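Local coordinates for sp1 protein (Swine acute diarrhea syndrome coronavirus, PDB 6LPA) that is associated with host proliferation and immune evasion as the nsp1 of a porcine alphacoronavirus, and probably suppresses host gene expression, at the interface of chains A and B. Residues are numbered along the deposited sequence; one frame, centred on the assembly and turned at random. Chains: chain A/B, sp1 protein.

Contact 1: the interface of chains A and B. Residues chain A 24-25, 59, 61, 77; chain B 66, 74, 82.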
loop_
_atom_site.group_PDB
_atom_site.type_symbol
_atom_site.label_atom_id
_atom_site.label_comp_id
_atom_site.label_asym_id
_atom_site.label_seq_id
_atom_site.Cartn_x
_atom_site.Cartn_y
_atom_site.Cartn_z
ATOM N N MET A 24 1.321 2.798 8.617
ATOM C CA MET A 24 1.820 3.628 7.531
ATOM C C MET A 24 2.685 4.757 8.064
ATOM O O MET A 24 3.778 5.012 7.546
ATOM C CB MET A 24 0.645 4.184 6.726
ATOM C CG MET A 24 1.060 5.059 5.571
ATOM S SD MET A 24 2.209 4.162 4.523
ATOM C CE MET A 24 2.379 5.302 3.153
ATOM N N SER A 25 2.224 5.425 9.122
ATOM C CA SER A 25 2.967 6.554 9.672
ATOM C C SER A 25 4.371 6.139 10.099
ATOM O O SER A 25 5.355 6.824 9.794
ATOM C CB SER A 25 2.200 7.154 10.851
ATOM O OG SER A 25 3.104 7.682 11.803
ATOM N N SER A 59 0.665 -8.208 7.328
ATOM C CA SER A 59 0.199 -6.866 7.654
ATOM C C SER A 59 1.331 -5.851 7.783
ATOM O O SER A 59 1.058 -4.647 7.865
ATOM C CB SER A 59 -0.585 -6.911 8.961
ATOM O OG SER A 59 0.196 -7.566 9.939
ATOM N N PHE A 61 4.261 -3.264 6.986
ATOM C CA PHE A 61 4.584 -2.386 5.877
ATOM C C PHE A 61 6.046 -2.534 5.481
ATOM O O PHE A 61 6.943 -2.483 6.330
ATOM C CB PHE A 61 4.281 -0.936 6.243
ATOM C CG PHE A 61 2.829 -0.613 6.180
ATOM C CD1 PHE A 61 2.204 -0.436 4.955
ATOM C CD2 PHE A 61 2.073 -0.539 7.335
ATOM C CE1 PHE A 61 0.848 -0.156 4.894
ATOM C CE2 PHE A 61 0.716 -0.267 7.276
ATOM C CZ PHE A 61 0.110 -0.065 6.058
ATOM N N THR A 77 1.846 -3.138 2.425
ATOM C CA THR A 77 1.999 -4.312 3.273
ATOM C C THR A 77 2.728 -5.406 2.508
ATOM O O THR A 77 2.592 -5.528 1.287
ATOM C CB THR A 77 0.643 -4.859 3.758
ATOM O OG1 THR A 77 -0.177 -5.217 2.631
ATOM C CG2 THR A 77 -0.088 -3.822 4.651
ATOM N N GLU B 66 -6.432 4.143 7.762
ATOM C CA GLU B 66 -6.071 3.441 8.978
ATOM C C GLU B 66 -5.944 4.458 10.096
ATOM O O GLU B 66 -5.745 5.647 9.858
ATOM C CB GLU B 66 -4.753 2.665 8.833
ATOM C CG GLU B 66 -3.540 3.567 8.591
ATOM C CD GLU B 66 -2.207 2.854 8.853
ATOM O OE1 GLU B 66 -1.391 3.352 9.668
ATOM O OE2 GLU B 66 -1.981 1.791 8.232
ATOM N N TYR B 74 -3.976 6.558 2.307
ATOM C CA TYR B 74 -2.880 6.258 1.390
ATOM C C TYR B 74 -3.385 5.268 0.349
ATOM O O TYR B 74 -4.407 4.612 0.546
ATOM C CB TYR B 74 -1.665 5.704 2.142
ATOM C CG TYR B 74 -1.985 4.455 2.917
ATOM C CD1 TYR B 74 -2.593 4.523 4.154
ATOM C CD2 TYR B 74 -1.691 3.208 2.405
ATOM C CE1 TYR B 74 -2.913 3.369 4.861
ATOM C CE2 TYR B 74 -1.993 2.060 3.104
ATOM C CZ TYR B 74 -2.600 2.148 4.327
ATOM O OH TYR B 74 -2.899 0.999 5.016
ATOM N N PRO B 82 -3.386 -4.232 6.543
ATOM C CA PRO B 82 -2.623 -3.776 7.706
ATOM C C PRO B 82 -3.508 -3.798 8.943
ATOM O O PRO B 82 -4.739 -3.827 8.862
ATOM C CB PRO B 82 -2.230 -2.349 7.334
ATOM C CG PRO B 82 -3.389 -1.889 6.512
ATOM C CD PRO B 82 -3.880 -3.102 5.741
#

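Contact 2: the interface of chains A and B. Residues chain A 66, 74, 82; chain B 23-24, 59, 61, 77.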
loop_
_atom_site.group_PDB
_atom_site.type_symbol
_atom_site.label_atom_id
_atom_site.label_comp_id
_atom_site.label_asym_id
_atom_site.label_seq_id
_atom_site.Cartn_x
_atom_site.Cartn_y
_atom_site.Cartn_z
ATOM N N GLU A 66 6.899 -2.332 -8.193
ATOM C CA GLU A 66 6.131 -2.896 -9.294
ATOM C C GLU A 66 6.521 -2.204 -10.591
ATOM O O GLU A 66 6.952 -1.046 -10.584
ATOM C CB GLU A 66 4.627 -2.747 -9.075
ATOM C CG GLU A 66 4.096 -1.342 -9.219
ATOM C CD GLU A 66 2.600 -1.268 -8.916
ATOM O OE1 GLU A 66 1.852 -0.657 -9.713
ATOM O OE2 GLU A 66 2.179 -1.835 -7.880
ATOM N N TYR A 74 6.975 2.028 -3.530
ATOM C CA TYR A 74 6.016 2.680 -2.650
ATOM C C TYR A 74 5.871 1.818 -1.410
ATOM O O TYR A 74 6.289 0.661 -1.390
ATOM C CB TYR A 74 4.666 2.883 -3.341
ATOM C CG TYR A 74 4.064 1.599 -3.880
ATOM C CD1 TYR A 74 4.480 1.077 -5.098
ATOM C CD2 TYR A 74 3.074 0.922 -3.183
ATOM C CE1 TYR A 74 3.942 -0.087 -5.599
ATOM C CE2 TYR A 74 2.525 -0.262 -3.678
ATOM C CZ TYR A 74 2.961 -0.753 -4.887
ATOM O OH TYR A 74 2.436 -1.917 -5.403
ATOM N N PRO A 82 -0.498 -6.505 -5.805
ATOM C CA PRO A 82 -0.862 -5.874 -7.071
ATOM C C PRO A 82 -0.232 -6.619 -8.236
ATOM O O PRO A 82 0.744 -7.366 -8.094
ATOM C CB PRO A 82 -0.277 -4.467 -6.951
ATOM C CG PRO A 82 0.947 -4.685 -6.142
ATOM C CD PRO A 82 0.626 -5.803 -5.160
ATOM N N THR B 23 -2.531 -0.170 -11.544
ATOM C CA THR B 23 -1.157 0.136 -11.167
ATOM C C THR B 23 -1.142 1.327 -10.218
ATOM O O THR B 23 -2.083 2.122 -10.178
ATOM C CB THR B 23 -0.292 0.471 -12.386
ATOM O OG1 THR B 23 -0.752 1.706 -12.961
ATOM C CG2 THR B 23 -0.364 -0.652 -13.420
ATOM N N MET B 24 -0.045 1.453 -9.462
ATOM C CA MET B 24 0.079 2.560 -8.518
ATOM C C MET B 24 0.181 3.905 -9.222
ATOM O O MET B 24 -0.269 4.919 -8.674
ATOM C CB MET B 24 1.289 2.353 -7.607
ATOM C CG MET B 24 1.048 2.828 -6.194
ATOM S SD MET B 24 0.500 4.552 -6.184
ATOM C CE MET B 24 2.087 5.403 -6.149
ATOM N N SER B 59 -6.471 -7.077 -6.181
ATOM C CA SER B 59 -5.287 -6.461 -6.759
ATOM C C SER B 59 -5.478 -4.989 -7.115
ATOM O O SER B 59 -4.482 -4.313 -7.395
ATOM C CB SER B 59 -4.873 -7.234 -8.015
ATOM O OG SER B 59 -5.937 -7.240 -8.960
ATOM N N PHE B 61 -6.064 -0.995 -6.872
ATOM C CA PHE B 61 -5.665 0.048 -5.936
ATOM C C PHE B 61 -6.862 0.939 -5.618
ATOM O O PHE B 61 -7.585 1.369 -6.523
ATOM C CB PHE B 61 -4.504 0.881 -6.501
ATOM C CG PHE B 61 -3.169 0.170 -6.473
ATOM C CD1 PHE B 61 -2.421 0.124 -5.310
ATOM C CD2 PHE B 61 -2.666 -0.456 -7.617
ATOM C CE1 PHE B 61 -1.193 -0.520 -5.277
ATOM C CE2 PHE B 61 -1.441 -1.119 -7.592
ATOM C CZ PHE B 61 -0.701 -1.145 -6.425
ATOM N N THR B 77 -3.733 -1.633 -2.359
ATOM C CA THR B 77 -4.664 -2.608 -2.910
ATOM C C THR B 77 -5.822 -2.814 -1.940
ATOM O O THR B 77 -5.657 -2.740 -0.721
ATOM C CB THR B 77 -3.983 -3.959 -3.209
ATOM O OG1 THR B 77 -3.702 -4.671 -1.990
ATOM C CG2 THR B 77 -2.677 -3.770 -4.024
#

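Contact 1: the interface of chains A and B
A:Met24 reaches across to B:Glu66 and B:Tyr74 with both its backbone and its side chain, in one half of the two-fold interface. Its amide N, at the start of helix 24-28, donates a hydrogen bond to the carboxylate oxygen B:Glu66 OE1 (3.0 Å), met on the syn side but 33° out of the carboxylate plane; a weak second bond goes to OE2. The helix start would probably steady the negative charge. Along the side chain, A:Met24 CB lies against the same carboxylate, 3.8 Å from B:Glu66 CD. A:Met24 CG, trans to the backbone N (chi1 -180°), carries the chain antiparallel to the B:Tyr74 side chain and lies over the ring's face, nearer its edge than its centre, 4.0 Å from B:Tyr74 CD1. A bend at chi2 (54°) carries the thioether on, until the terminal methyl A:Met24 CE reaches B:Tyr74 CB at 4.2 Å.

A:Phe61 fills the other side of the patch. A:Met24 CA and the A:Thr77 CG2 methyl cover its two faces, while the CZ end of the ring points at chain B. The phenol oxygen B:Tyr74 OH meets that rim in the plane of the ring, 3.4 Å from A:Phe61 CZ. B:Pro82 comes in obliquely to the phenylalanine, and B:Pro82 CB rests in the notch beside both chain A groups: 3.5 Å from A:Phe61 CZ and 3.7 Å from A:Thr77 CG2.

Contact 2: the interface of chains A and B
B:Thr23 is extended and B:Met24 takes helical phi and psi; the peptide N-H joining them points across the interface at the A:Glu66 carboxylate. From B:Met24 N it gives a nearly straight hydrogen bond (171° at the hydrogen) to A:Glu66 OE1 at 2.8 Å, arriving from above the carboxylate plane and 35° out of it. B:Thr23 CA packs beside the same oxygen.

A:Glu66 reaches this point as an extended chain beyond CG. Its other oxygen, A:Glu66 OE2, accepts a short hydrogen bond from the phenol A:Tyr74 OH (2.5 Å) on the anti side, tilted well out of the carboxylate plane, so each carboxylate oxygen has a donor and the group's rotation is fixed from both chains. A:Glu66 OE2 also lies 3.3 Å from B:Phe61 CZ, with the two planes roughly half-way between parallel and perpendicular.

A:Tyr74 offers two surfaces. The CG methylene of B:Met24 stands over the centre of its face, 3.9 Å from the A:Tyr74 ring centroid, a CH-pi contact. At the other end, A:Tyr74 OH touches the rim of B:Phe61 in that ring's plane. A:Pro82 CB closes the patch, 3.4 Å from B:Phe61 CZ and 3.8 Å from the methyl B:Thr77 CG2, which itself covers one face of the phenylalanine.

In the barrel fold of nsp1, A:Glu66 closes strand 61-66, A:Tyr74 lies within strand 71-77, and A:Pro82 belongs to the loop before strand 85-91; they face the start of strand 61-67, the end of strand 71-77 and the loop carrying B:Thr23 and B:Met24 in chain B.

Contact 1 and contact 2 are two halves of a two-fold interface, their C-alpha centres about 13 Å apart. Chain A gives A:Met24, A:Phe61 and A:Thr77 to contact 1 and A:Glu66, A:Tyr74 and A:Pro82 to contact 2, chain B the reverse, so strands 61-66 and 71-77 of chain A and their equivalents in chain B serve both. The symmetry is inexact: A:Met24 and B:Met24 bend differently, and in contact 1 B:Tyr74 OH and B:Glu66 OE2 stand 3.4 Å apart, too far for the short bond of contact 2. Such packing would suit a homodimer, though the structure alone does not show one in solution.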